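Local structure of acetyl-CoA acetyltransferase (6BN2) at the interface of chains A and B. The protein catalyses acetyl transfer between two acetyl-CoA molecules, the thiolase reaction that interconverts acetyl-CoA and acetoacetyl-CoA, through an acyl-cysteine intermediate. Coordinates in Å, arbitrary orientation; residue numbers count along the deposited sequence, not the author numbering. Chains: chain A/B, Acetyl-CoA acetyltransferase.

Contact 1: the interface of chains A and B. Residues chain A 90-94, 101, 105, 108; chain B 58, 60, 89-92, 105.
The phenol ring of B:Tyr60 carries the S-methyl group of A:Met105 on one face: CE stands 3.7 Å from the ring centroid, displaced toward the hydroxyl-bearing rim, a CH-pi contact. The backbone carbonyl carbon of B:Met105 lies in plane at the ring edge. A:Met105 reaches the ring tip to tip, its CG beside the backbone N and its thioether bent at chi3 (125°). B:Met105 has the same bend, and the two methionines cross at about a right angle, with A:Met105 SD 3.9 Å from B:Met105 CE.

A:Lys101, kinked at chi2 (60°) and otherwise extended, passes obliquely along the ring rim. Its ammonium NZ forms a salt bridge of 3.0 Å with B:Asp58 OD2, on the syn lone pair, and a weak hydrogen bond to the phenol OH. That OH also shares water 2 with A:Gln108 OE1 and the carbonyl of B:Met105, which should help fix the ring. The methylenes of A:Lys94 cross B:Thr90 at about a right angle, CD lying 3.4 Å from OG1.

Beside the side chains, strands 89-93 pair antiparallel, A:Val92 facing B:Val92 and A:Asn93 facing B:Ala91. A:Asn93 N donates to B:Ala91 O at 2.8 Å, nearly along the C=O axis, and B:Ala91 N returns a straight bond (176°) to A:Asn93 O at 2.9 Å. Thus a sheet runs across the dimer, flanked by helices 98-111 of both thiolase subunits.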
loop_
_atom_site.group_PDB
_atom_site.type_symbol
_atom_site.label_atom_id
_atom_site.label_comp_id
_atom_site.label_asym_id
_atom_site.label_seq_id
_atom_site.Cartn_x
_atom_site.Cartn_y
_atom_site.Cartn_z
ATOM N N THR A 90 6.958 -1.781 3.539
ATOM C CA THR A 90 5.541 -1.493 3.274
ATOM C C THR A 90 5.254 -1.612 1.775
ATOM O O THR A 90 6.057 -1.178 0.952
ATOM C CB THR A 90 5.169 -0.072 3.763
ATOM O OG1 THR A 90 5.260 -0.016 5.195
ATOM C CG2 THR A 90 3.732 0.334 3.348
ATOM N N ALA A 91 4.098 -2.173 1.423
ATOM C CA ALA A 91 3.661 -2.228 0.028
ATOM C C ALA A 91 2.603 -1.160 -0.223
ATOM O O ALA A 91 1.717 -0.946 0.610
ATOM C CB ALA A 91 3.104 -3.615 -0.330
ATOM N N VAL A 92 2.694 -0.485 -1.371
ATOM C CA VAL A 92 1.786 0.628 -1.658
ATOM C C VAL A 92 1.029 0.367 -2.955
ATOM O O VAL A 92 1.551 -0.243 -3.899
ATOM C CB VAL A 92 2.536 1.984 -1.670
ATOM C CG1 VAL A 92 3.963 1.832 -1.166
ATOM C CG2 VAL A 92 2.484 2.671 -2.999
ATOM N N ASN A 93 -0.235 0.780 -2.976
ATOM C CA ASN A 93 -1.130 0.520 -4.104
ATOM C C ASN A 93 -1.878 1.803 -4.465
ATOM O O ASN A 93 -2.884 2.158 -3.837
ATOM C CB ASN A 93 -2.093 -0.612 -3.760
ATOM C CG ASN A 93 -3.068 -0.913 -4.885
ATOM O OD1 ASN A 93 -2.986 -0.357 -5.986
ATOM N ND2 ASN A 93 -4.014 -1.804 -4.605
ATOM N N LYS A 94 -1.380 2.470 -5.506
ATOM C CA LYS A 94 -2.050 3.551 -6.211
ATOM C C LYS A 94 -2.240 3.119 -7.672
ATOM O O LYS A 94 -2.081 3.903 -8.604
ATOM C CB LYS A 94 -1.241 4.849 -6.092
ATOM C CG LYS A 94 -2.000 6.135 -6.493
ATOM C CD LYS A 94 -1.186 7.382 -6.150
ATOM C CE LYS A 94 -1.972 8.646 -6.541
ATOM N NZ LYS A 94 -1.703 9.051 -7.999
ATOM N N LYS A 101 4.408 6.581 -6.577
ATOM C CA LYS A 101 3.955 6.998 -5.252
ATOM C C LYS A 101 4.887 6.464 -4.173
ATOM O O LYS A 101 5.157 7.149 -3.183
ATOM C CB LYS A 101 2.519 6.510 -5.029
ATOM C CG LYS A 101 1.877 7.004 -3.714
ATOM C CD LYS A 101 1.815 8.539 -3.649
ATOM C CE LYS A 101 0.966 8.974 -2.432
ATOM N NZ LYS A 101 0.855 10.473 -2.386
ATOM N N MET A 105 6.556 8.959 -1.517
ATOM C CA MET A 105 6.412 8.743 -0.078
ATOM C C MET A 105 7.770 8.574 0.588
ATOM O O MET A 105 7.986 9.035 1.705
ATOM C CB MET A 105 5.547 7.505 0.180
ATOM C CG MET A 105 4.095 7.690 -0.224
ATOM S SD MET A 105 3.187 6.134 -0.239
ATOM C CE MET A 105 1.800 6.548 0.857
ATOM N N GLN A 108 9.306 11.887 0.986
ATOM C CA GLN A 108 8.694 12.592 2.104
ATOM C C GLN A 108 9.248 12.105 3.432
ATOM O O GLN A 108 9.393 12.898 4.364
ATOM C CB GLN A 108 7.172 12.432 2.062
ATOM C CG GLN A 108 6.565 13.185 0.870
ATOM C CD GLN A 108 5.105 12.898 0.650
ATOM O OE1 GLN A 108 4.670 11.759 0.709
ATOM N NE2 GLN A 108 4.327 13.943 0.410
ATOM N N ASP B 58 -5.202 14.298 0.246
ATOM C CA ASP B 58 -4.756 12.932 -0.003
ATOM C C ASP B 58 -5.493 12.052 0.993
ATOM O O ASP B 58 -6.022 12.530 2.002
ATOM C CB ASP B 58 -3.230 12.786 0.152
ATOM C CG ASP B 58 -2.625 11.746 -0.803
ATOM O OD1 ASP B 58 -3.329 10.793 -1.207
ATOM O OD2 ASP B 58 -1.417 11.879 -1.116
ATOM N N TYR B 60 -4.815 8.110 2.679
ATOM C CA TYR B 60 -4.034 6.877 2.819
ATOM C C TYR B 60 -4.848 5.905 3.652
ATOM O O TYR B 60 -5.193 6.220 4.795
ATOM C CB TYR B 60 -2.700 7.103 3.527
ATOM C CG TYR B 60 -1.689 7.988 2.825
ATOM C CD1 TYR B 60 -0.580 8.453 3.521
ATOM C CD2 TYR B 60 -1.842 8.368 1.489
ATOM C CE1 TYR B 60 0.361 9.257 2.921
ATOM C CE2 TYR B 60 -0.901 9.190 0.878
ATOM C CZ TYR B 60 0.200 9.625 1.593
ATOM O OH TYR B 60 1.170 10.423 0.994
ATOM N N THR B 89 -5.632 9.236 -3.799
ATOM C CA THR B 89 -5.813 8.185 -2.790
ATOM C C THR B 89 -4.796 7.063 -2.991
ATOM O O THR B 89 -4.444 6.733 -4.127
ATOM C CB THR B 89 -7.226 7.557 -2.853
ATOM O OG1 THR B 89 -7.394 6.907 -4.117
ATOM C CG2 THR B 89 -8.332 8.607 -2.716
ATOM N N THR B 90 -4.385 6.429 -1.883
ATOM C CA THR B 90 -3.425 5.316 -1.912
ATOM C C THR B 90 -3.765 4.302 -0.817
ATOM O O THR B 90 -4.116 4.685 0.298
ATOM C CB THR B 90 -1.980 5.834 -1.711
ATOM O OG1 THR B 90 -1.595 6.639 -2.836
ATOM C CG2 THR B 90 -0.958 4.678 -1.562
ATOM N N ALA B 91 -3.633 3.013 -1.123
ATOM C CA ALA B 91 -3.809 1.961 -0.123
ATOM C C ALA B 91 -2.448 1.441 0.323
ATOM O O ALA B 91 -1.545 1.255 -0.500
ATOM C CB ALA B 91 -4.660 0.804 -0.671
ATOM N N VAL B 92 -2.294 1.207 1.628
ATOM C CA VAL B 92 -0.994 0.804 2.168
ATOM C C VAL B 92 -1.118 -0.529 2.898
ATOM O O VAL B 92 -2.148 -0.836 3.515
ATOM C CB VAL B 92 -0.379 1.914 3.058
ATOM C CG1 VAL B 92 -1.175 3.206 2.961
ATOM C CG2 VAL B 92 -0.185 1.484 4.479
ATOM N N MET B 105 2.749 7.853 7.505
ATOM C CA MET B 105 3.060 8.372 6.173
ATOM C C MET B 105 2.336 9.684 5.915
ATOM O O MET B 105 2.875 10.589 5.284
ATOM C CB MET B 105 2.670 7.342 5.108
ATOM C CG MET B 105 3.534 6.093 5.133
ATOM S SD MET B 105 2.848 4.768 4.123
ATOM C CE MET B 105 4.263 4.406 3.045
HETATM O O HOH W 1 -0.904 -1.633 -0.582
HETATM O O HOH W 2 3.504 10.194 2.433
#

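Contact 2: the interface of chains A and B. Residues chain A 9, 108-109, 111-112, 114, 286; chain B 9, 108-109, 111-112, 114, 286.
In this thiolase dimer the C-terminal ends of the two helices 98-111, with the loops that follow, meet around the two-fold axis, so every contact occurs twice. The carboxylate of B:Asp114 accepts from chain A, and A:Asp114 does the same from chain B. B:Asp114 OD2 takes two bonds: the phenol OH of A:Tyr286, 2.6 Å away, arrives on the syn lone pair, while A:Gln108 NE2, 2.8 Å from OD2, comes from above the carboxylate plane, 35° out of it. The latter bond is straight (167° at H) and lies in the amide's own plane, as expected for an N-H pointing directly at the oxygen.

A:Tyr286 crosses the aspartate at about a right angle, its ring turned 66° from the carboxylate. Its CG occupies the crowded position between backbone N and carbonyl carbon. The phenol oxygen also accepts from A:Lys111 NZ at 3.0 Å, which probably helps position it. Water 3 joins this NZ to B:Asp114 OD1 and B:Ala112 O; the ammonium, 4.1 Å from B:Asp114 OD1, may help stabilise the carboxylate's negative charge.

In apolar contact, A:Lys111 CB lies 3.8 Å from B:Ala112 CB. The amide of A:Gln108 makes van der Waals contact with B:Ala109, A:Gln108 NE2 being 3.6 Å from the methyl CB of B:Ala109.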
loop_
_atom_site.group_PDB
_atom_site.type_symbol
_atom_site.label_atom_id
_atom_site.label_comp_id
_atom_site.label_asym_id
_atom_site.label_seq_id
_atom_site.Cartn_x
_atom_site.Cartn_y
_atom_site.Cartn_z
ATOM N N MET A 9 13.910 22.867 3.399
ATOM C CA MET A 9 13.641 21.433 3.428
ATOM C C MET A 9 14.859 20.644 2.928
ATOM O O MET A 9 15.525 21.074 1.984
ATOM C CB MET A 9 12.408 21.103 2.578
ATOM C CG MET A 9 11.571 19.935 3.091
ATOM S SD MET A 9 10.481 20.358 4.473
ATOM C CE MET A 9 9.433 21.607 3.727
ATOM N N GLN A 108 9.306 11.887 0.986
ATOM C CA GLN A 108 8.694 12.592 2.104
ATOM C C GLN A 108 9.248 12.105 3.432
ATOM O O GLN A 108 9.393 12.898 4.364
ATOM C CB GLN A 108 7.172 12.432 2.062
ATOM C CG GLN A 108 6.565 13.185 0.870
ATOM C CD GLN A 108 5.105 12.898 0.650
ATOM O OE1 GLN A 108 4.670 11.759 0.709
ATOM N NE2 GLN A 108 4.327 13.943 0.410
ATOM N N ALA A 109 9.557 10.807 3.541
ATOM C CA ALA A 109 10.178 10.296 4.767
ATOM C C ALA A 109 11.553 10.921 4.995
ATOM O O ALA A 109 11.937 11.194 6.146
ATOM C CB ALA A 109 10.295 8.769 4.709
ATOM N N LYS A 111 12.465 14.004 3.736
ATOM C CA LYS A 111 12.235 15.423 4.018
ATOM C C LYS A 111 11.673 15.646 5.416
ATOM O O LYS A 111 11.945 16.687 6.036
ATOM C CB LYS A 111 11.298 16.018 2.960
ATOM C CG LYS A 111 11.944 16.108 1.599
ATOM C CD LYS A 111 10.953 16.372 0.481
ATOM C CE LYS A 111 10.366 17.761 0.535
ATOM N NZ LYS A 111 9.594 18.017 -0.734
ATOM N N ALA A 112 10.887 14.695 5.923
ATOM C CA ALA A 112 10.304 14.800 7.254
ATOM C C ALA A 112 11.320 14.549 8.352
ATOM O O ALA A 112 10.975 14.699 9.529
ATOM C CB ALA A 112 9.136 13.820 7.399
ATOM N N ASP A 114 12.915 11.605 9.006
ATOM C CA ASP A 114 12.777 10.326 9.689
ATOM C C ASP A 114 13.763 9.274 9.218
ATOM O O ASP A 114 14.108 8.377 9.999
ATOM C CB ASP A 114 11.361 9.785 9.513
ATOM C CG ASP A 114 10.351 10.624 10.234
ATOM O OD1 ASP A 114 10.571 10.876 11.434
ATOM O OD2 ASP A 114 9.360 11.033 9.594
ATOM N N TYR A 286 7.344 16.828 -6.729
ATOM C CA TYR A 286 6.448 15.751 -7.135
ATOM C C TYR A 286 5.039 16.178 -6.763
ATOM O O TYR A 286 4.845 17.094 -5.956
ATOM C CB TYR A 286 6.807 14.396 -6.468
ATOM C CG TYR A 286 7.136 14.611 -5.017
ATOM C CD1 TYR A 286 6.119 14.737 -4.076
ATOM C CD2 TYR A 286 8.449 14.773 -4.598
ATOM C CE1 TYR A 286 6.402 15.020 -2.757
ATOM C CE2 TYR A 286 8.745 15.050 -3.275
ATOM C CZ TYR A 286 7.716 15.172 -2.364
ATOM O OH TYR A 286 7.985 15.482 -1.045
ATOM N N MET B 9 10.633 21.477 12.395
ATOM C CA MET B 9 9.688 20.717 11.584
ATOM C C MET B 9 8.244 21.096 11.938
ATOM O O MET B 9 7.935 21.312 13.112
ATOM C CB MET B 9 9.905 19.211 11.781
ATOM C CG MET B 9 9.623 18.357 10.548
ATOM S SD MET B 9 10.954 18.369 9.320
ATOM C CE MET B 9 12.314 17.683 10.267
ATOM N N GLN B 108 4.125 12.379 7.657
ATOM C CA GLN B 108 5.327 12.740 6.919
ATOM C C GLN B 108 4.999 13.636 5.736
ATOM O O GLN B 108 5.785 14.525 5.403
ATOM C CB GLN B 108 6.064 11.481 6.455
ATOM C CG GLN B 108 6.664 10.717 7.643
ATOM C CD GLN B 108 7.219 9.366 7.280
ATOM O OE1 GLN B 108 6.604 8.610 6.546
ATOM N NE2 GLN B 108 8.404 9.060 7.783
ATOM N N ALA B 109 3.850 13.416 5.086
ATOM C CA ALA B 109 3.437 14.303 3.995
ATOM C C ALA B 109 3.196 15.725 4.495
ATOM O O ALA B 109 3.503 16.701 3.789
ATOM C CB ALA B 109 2.175 13.760 3.315
ATOM N N LYS B 111 4.708 17.023 7.314
ATOM C CA LYS B 111 6.013 17.547 7.725
ATOM C C LYS B 111 6.892 17.896 6.530
ATOM O O LYS B 111 7.710 18.826 6.612
ATOM C CB LYS B 111 6.718 16.532 8.634
ATOM C CG LYS B 111 6.043 16.391 9.976
ATOM C CD LYS B 111 6.507 15.173 10.754
ATOM C CE LYS B 111 7.930 15.296 11.239
ATOM N NZ LYS B 111 8.222 14.171 12.198
ATOM N N ALA B 112 6.746 17.164 5.424
ATOM C CA ALA B 112 7.527 17.417 4.221
ATOM C C ALA B 112 7.054 18.648 3.472
ATOM O O ALA B 112 7.691 19.026 2.483
ATOM C CB ALA B 112 7.479 16.200 3.293
ATOM N N ASP B 114 4.047 19.041 1.909
ATOM C CA ASP B 114 3.326 18.768 0.674
ATOM C C ASP B 114 1.820 18.879 0.810
ATOM O O ASP B 114 1.144 19.179 -0.185
ATOM C CB ASP B 114 3.671 17.373 0.159
ATOM C CG ASP B 114 5.095 17.283 -0.295
ATOM O OD1 ASP B 114 5.494 18.149 -1.096
ATOM O OD2 ASP B 114 5.802 16.361 0.163
ATOM N N TYR B 286 6.942 8.983 15.923
ATOM C CA TYR B 286 6.512 7.663 15.474
ATOM C C TYR B 286 7.750 6.929 14.993
ATOM O O TYR B 286 8.791 7.542 14.730
ATOM C CB TYR B 286 5.443 7.736 14.351
ATOM C CG TYR B 286 5.820 8.796 13.354
ATOM C CD1 TYR B 286 6.758 8.529 12.362
ATOM C CD2 TYR B 286 5.309 10.083 13.451
ATOM C CE1 TYR B 286 7.178 9.515 11.495
ATOM C CE2 TYR B 286 5.717 11.079 12.581
ATOM C CZ TYR B 286 6.651 10.785 11.609
ATOM O OH TYR B 286 7.099 11.771 10.751
HETATM O O HOH W 3 7.634 19.603 -0.219
HETATM O O HOH W 4 10.710 13.540 12.024
#

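Contact 3: the interface of chains A and B. Residues chain A 93, 95, 152-158, 164, 388-389; chain B 66, 69-73, 76.
The side chain of B:Gln71, extended beyond CG with CG anti to its backbone N (chi1 -166°), enters chain A and donates a hydrogen bond from its amide NE2 to A:Gly154 O at 2.9 Å. The donor stands 45° above the carbonyl plane. A weak bond from the same nitrogen points at A:Met164 SD, which meets the glutamine tip to tip. B:Gly70 N reaches A:Asp153 OD1 at 2.8 Å from above the carboxylate plane. A:Asn93 ND2 donates to B:Gln66 OE1 at 2.9 Å from above the carbonyl plane, the two side chains running alongside, pointing opposite ways; A:Val95 N, bound in plane to A:Asn93 OD1 at 2.9 Å, helps set that amide's rotation. Within chain B, B:Gln76 NE2 bonds B:Glu69 O (2.8 Å) and B:Gln71 O, which probably braces the loop.

Waters extend the network. Water 7 links B:Gln71 OE1 to A:Asp157 OD1 and A:Val158 N, so both ends of the amide are held. Water 5 joins B:Gln71 N to A:Lys152 O and A:Thr156 O, and water 6 joins B:Ala72 N to A:Asp153 O.

Apolar contacts close the sides. A:Val95 CG2 packs on B:Ala72 CB at 3.6 Å, and A:Gly388 CA lies 3.6 Å from B:Gln71 CD. A:Val158 crosses B:Gln76 at about a right angle.

This loop, immediately preceding helix 73-80 of chain B, fits against chain A's helix 149-155 and following segment, the 388-389 loop between strands 380-387 and 391-399, and the end of strand 89-93.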
loop_
_atom_site.group_PDB
_atom_site.type_symbol
_atom_site.label_atom_id
_atom_site.label_comp_id
_atom_site.label_asym_id
_atom_site.label_seq_id
_atom_site.Cartn_x
_atom_site.Cartn_y
_atom_site.Cartn_z
ATOM N N ASN A 93 -0.235 0.780 -2.976
ATOM C CA ASN A 93 -1.130 0.520 -4.104
ATOM C C ASN A 93 -1.878 1.803 -4.465
ATOM O O ASN A 93 -2.884 2.158 -3.837
ATOM C CB ASN A 93 -2.093 -0.612 -3.760
ATOM C CG ASN A 93 -3.068 -0.913 -4.885
ATOM O OD1 ASN A 93 -2.986 -0.357 -5.986
ATOM N ND2 ASN A 93 -4.014 -1.804 -4.605
ATOM N N VAL A 95 -2.626 1.853 -7.865
ATOM C CA VAL A 95 -2.773 1.214 -9.179
ATOM C C VAL A 95 -1.517 1.515 -9.992
ATOM O O VAL A 95 -0.409 1.381 -9.466
ATOM C CB VAL A 95 -4.079 1.634 -9.908
ATOM C CG1 VAL A 95 -4.549 0.480 -10.819
ATOM C CG2 VAL A 95 -5.190 1.945 -8.886
ATOM N N LYS A 152 -10.536 -7.939 -12.489
ATOM C CA LYS A 152 -11.377 -7.398 -11.423
ATOM C C LYS A 152 -10.671 -6.284 -10.659
ATOM O O LYS A 152 -11.264 -5.231 -10.390
ATOM C CB LYS A 152 -11.798 -8.514 -10.465
ATOM C CG LYS A 152 -12.502 -8.019 -9.193
ATOM C CD LYS A 152 -13.891 -7.466 -9.475
ATOM C CE LYS A 152 -14.570 -7.000 -8.183
ATOM N NZ LYS A 152 -15.849 -6.257 -8.440
ATOM N N ASP A 153 -9.416 -6.499 -10.275
ATOM C CA ASP A 153 -8.723 -5.524 -9.444
ATOM C C ASP A 153 -7.798 -4.619 -10.248
ATOM O O ASP A 153 -7.477 -3.513 -9.798
ATOM C CB ASP A 153 -7.912 -6.237 -8.349
ATOM C CG ASP A 153 -8.793 -6.969 -7.328
ATOM O OD1 ASP A 153 -10.003 -6.651 -7.209
ATOM O OD2 ASP A 153 -8.258 -7.859 -6.621
ATOM N N GLY A 154 -7.359 -5.066 -11.419
ATOM C CA GLY A 154 -6.378 -4.295 -12.166
ATOM C C GLY A 154 -6.954 -3.429 -13.274
ATOM O O GLY A 154 -6.606 -2.246 -13.375
ATOM N N LEU A 155 -7.835 -3.995 -14.103
ATOM C CA LEU A 155 -8.137 -3.414 -15.413
ATOM C C LEU A 155 -9.576 -2.945 -15.594
ATOM O O LEU A 155 -9.909 -2.415 -16.666
ATOM C CB LEU A 155 -7.819 -4.427 -16.522
ATOM C CG LEU A 155 -6.391 -4.975 -16.447
ATOM C CD1 LEU A 155 -6.192 -6.065 -17.495
ATOM C CD2 LEU A 155 -5.374 -3.858 -16.597
ATOM N N THR A 156 -10.442 -3.127 -14.608
ATOM C CA THR A 156 -11.845 -2.755 -14.743
ATOM C C THR A 156 -12.133 -1.529 -13.884
ATOM O O THR A 156 -11.843 -1.521 -12.685
ATOM C CB THR A 156 -12.761 -3.906 -14.326
ATOM O OG1 THR A 156 -12.537 -5.018 -15.203
ATOM C CG2 THR A 156 -14.217 -3.491 -14.437
ATOM N N ASP A 157 -12.707 -0.496 -14.495
ATOM C CA ASP A 157 -13.147 0.658 -13.717
ATOM C C ASP A 157 -14.332 0.271 -12.837
ATOM O O ASP A 157 -15.314 -0.308 -13.317
ATOM C CB ASP A 157 -13.524 1.806 -14.657
ATOM C CG ASP A 157 -14.050 3.012 -13.905
ATOM O OD1 ASP A 157 -13.287 3.593 -13.099
ATOM O OD2 ASP A 157 -15.223 3.374 -14.120
ATOM N N VAL A 158 -14.245 0.598 -11.541
ATOM C CA VAL A 158 -15.289 0.194 -10.597
ATOM C C VAL A 158 -16.636 0.799 -10.971
ATOM O O VAL A 158 -17.673 0.119 -10.942
ATOM C CB VAL A 158 -14.899 0.592 -9.163
ATOM C CG1 VAL A 158 -16.091 0.355 -8.220
ATOM C CG2 VAL A 158 -13.669 -0.194 -8.696
ATOM N N MET A 164 -10.368 -0.555 -18.807
ATOM C CA MET A 164 -9.580 0.653 -19.059
ATOM C C MET A 164 -9.530 1.003 -20.537
ATOM O O MET A 164 -9.489 2.187 -20.891
ATOM C CB MET A 164 -8.147 0.478 -18.553
ATOM C CG MET A 164 -8.027 0.196 -17.060
ATOM S SD MET A 164 -8.312 1.633 -16.013
ATOM C CE MET A 164 -10.060 1.451 -15.685
ATOM N N GLY A 388 -5.808 4.064 -12.378
ATOM C CA GLY A 388 -7.235 3.813 -12.284
ATOM C C GLY A 388 -7.863 4.559 -11.120
ATOM O O GLY A 388 -7.235 4.788 -10.087
ATOM N N GLY A 389 -9.125 4.932 -11.298
ATOM C CA GLY A 389 -9.810 5.756 -10.327
ATOM C C GLY A 389 -9.725 7.233 -10.630
ATOM O O GLY A 389 -10.387 8.031 -9.944
ATOM N N GLN B 66 -6.540 -7.170 -0.171
ATOM C CA GLN B 66 -7.178 -6.343 -1.192
ATOM C C GLN B 66 -7.860 -7.160 -2.284
ATOM O O GLN B 66 -8.535 -6.576 -3.136
ATOM C CB GLN B 66 -6.128 -5.420 -1.817
ATOM C CG GLN B 66 -5.511 -4.481 -0.752
ATOM C CD GLN B 66 -4.297 -3.702 -1.217
ATOM O OE1 GLN B 66 -3.950 -3.704 -2.399
ATOM N NE2 GLN B 66 -3.636 -3.018 -0.274
ATOM N N GLU B 69 -11.551 -6.666 -4.030
ATOM C CA GLU B 69 -12.185 -5.406 -3.663
ATOM C C GLU B 69 -12.400 -4.496 -4.858
ATOM O O GLU B 69 -13.098 -3.486 -4.735
ATOM C CB GLU B 69 -11.341 -4.667 -2.627
ATOM C CG GLU B 69 -11.186 -5.441 -1.336
ATOM C CD GLU B 69 -10.361 -4.661 -0.336
ATOM O OE1 GLU B 69 -10.478 -4.955 0.871
ATOM O OE2 GLU B 69 -9.581 -3.763 -0.779
ATOM N N GLY B 70 -11.833 -4.833 -6.011
ATOM C CA GLY B 70 -11.942 -3.972 -7.166
ATOM C C GLY B 70 -10.791 -2.985 -7.253
ATOM O O GLY B 70 -9.951 -2.854 -6.354
ATOM N N GLN B 71 -10.768 -2.272 -8.379
ATOM C CA GLN B 71 -9.673 -1.356 -8.668
ATOM C C GLN B 71 -9.620 -0.210 -7.660
ATOM O O GLN B 71 -10.648 0.361 -7.298
ATOM C CB GLN B 71 -9.851 -0.796 -10.079
ATOM C CG GLN B 71 -8.598 -0.103 -10.597
ATOM C CD GLN B 71 -8.841 0.593 -11.924
ATOM O OE1 GLN B 71 -9.648 1.502 -12.023
ATOM N NE2 GLN B 71 -8.114 0.165 -12.956
ATOM N N ALA B 72 -8.399 0.141 -7.233
ATOM C CA ALA B 72 -8.137 1.301 -6.377
ATOM C C ALA B 72 -9.027 1.306 -5.138
ATOM O O ALA B 72 -9.880 2.186 -4.985
ATOM C CB ALA B 72 -8.328 2.596 -7.174
ATOM N N PRO B 73 -8.852 0.343 -4.237
ATOM C CA PRO B 73 -9.696 0.311 -3.030
ATOM C C PRO B 73 -9.700 1.621 -2.255
ATOM O O PRO B 73 -10.751 1.999 -1.725
ATOM C CB PRO B 73 -9.106 -0.842 -2.200
ATOM C CG PRO B 73 -7.931 -1.363 -2.951
ATOM C CD PRO B 73 -7.913 -0.787 -4.326
ATOM N N GLN B 76 -12.155 3.934 -3.909
ATOM C CA GLN B 76 -13.541 3.551 -3.645
ATOM C C GLN B 76 -13.997 4.041 -2.281
ATOM O O GLN B 76 -15.126 4.537 -2.131
ATOM C CB GLN B 76 -13.690 2.033 -3.729
ATOM C CG GLN B 76 -13.449 1.456 -5.126
ATOM C CD GLN B 76 -13.626 -0.031 -5.096
ATOM O OE1 GLN B 76 -14.736 -0.525 -4.859
ATOM N NE2 GLN B 76 -12.525 -0.773 -5.295
HETATM O O HOH W 5 -12.786 -3.022 -10.510
HETATM O O HOH W 6 -6.218 -1.543 -8.148
HETATM O O HOH W 7 -11.953 2.456 -10.876
#

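Contacts 1, 2 and 3 follow one another along the A-B interface: the C-alpha centres of contact 1 lie about 14 Å from those of contact 2 and 15 Å from those of contact 3, while contacts 2 and 3 are about 28 Å apart. Helix 98-111 and A:Gln108 connect contacts 1 and 2; A:Asn93, at the end of strand 89-93, connects contacts 1 and 3. Contact 3 is nearest the predicted catalytic residues, its centre about 11 Å from A:Cys386 and 12 Å from A:His356, so pairing may help shape the active-site surroundings. The protein is a homotetramer, so it must contain further interfaces beyond the dimer deposited here.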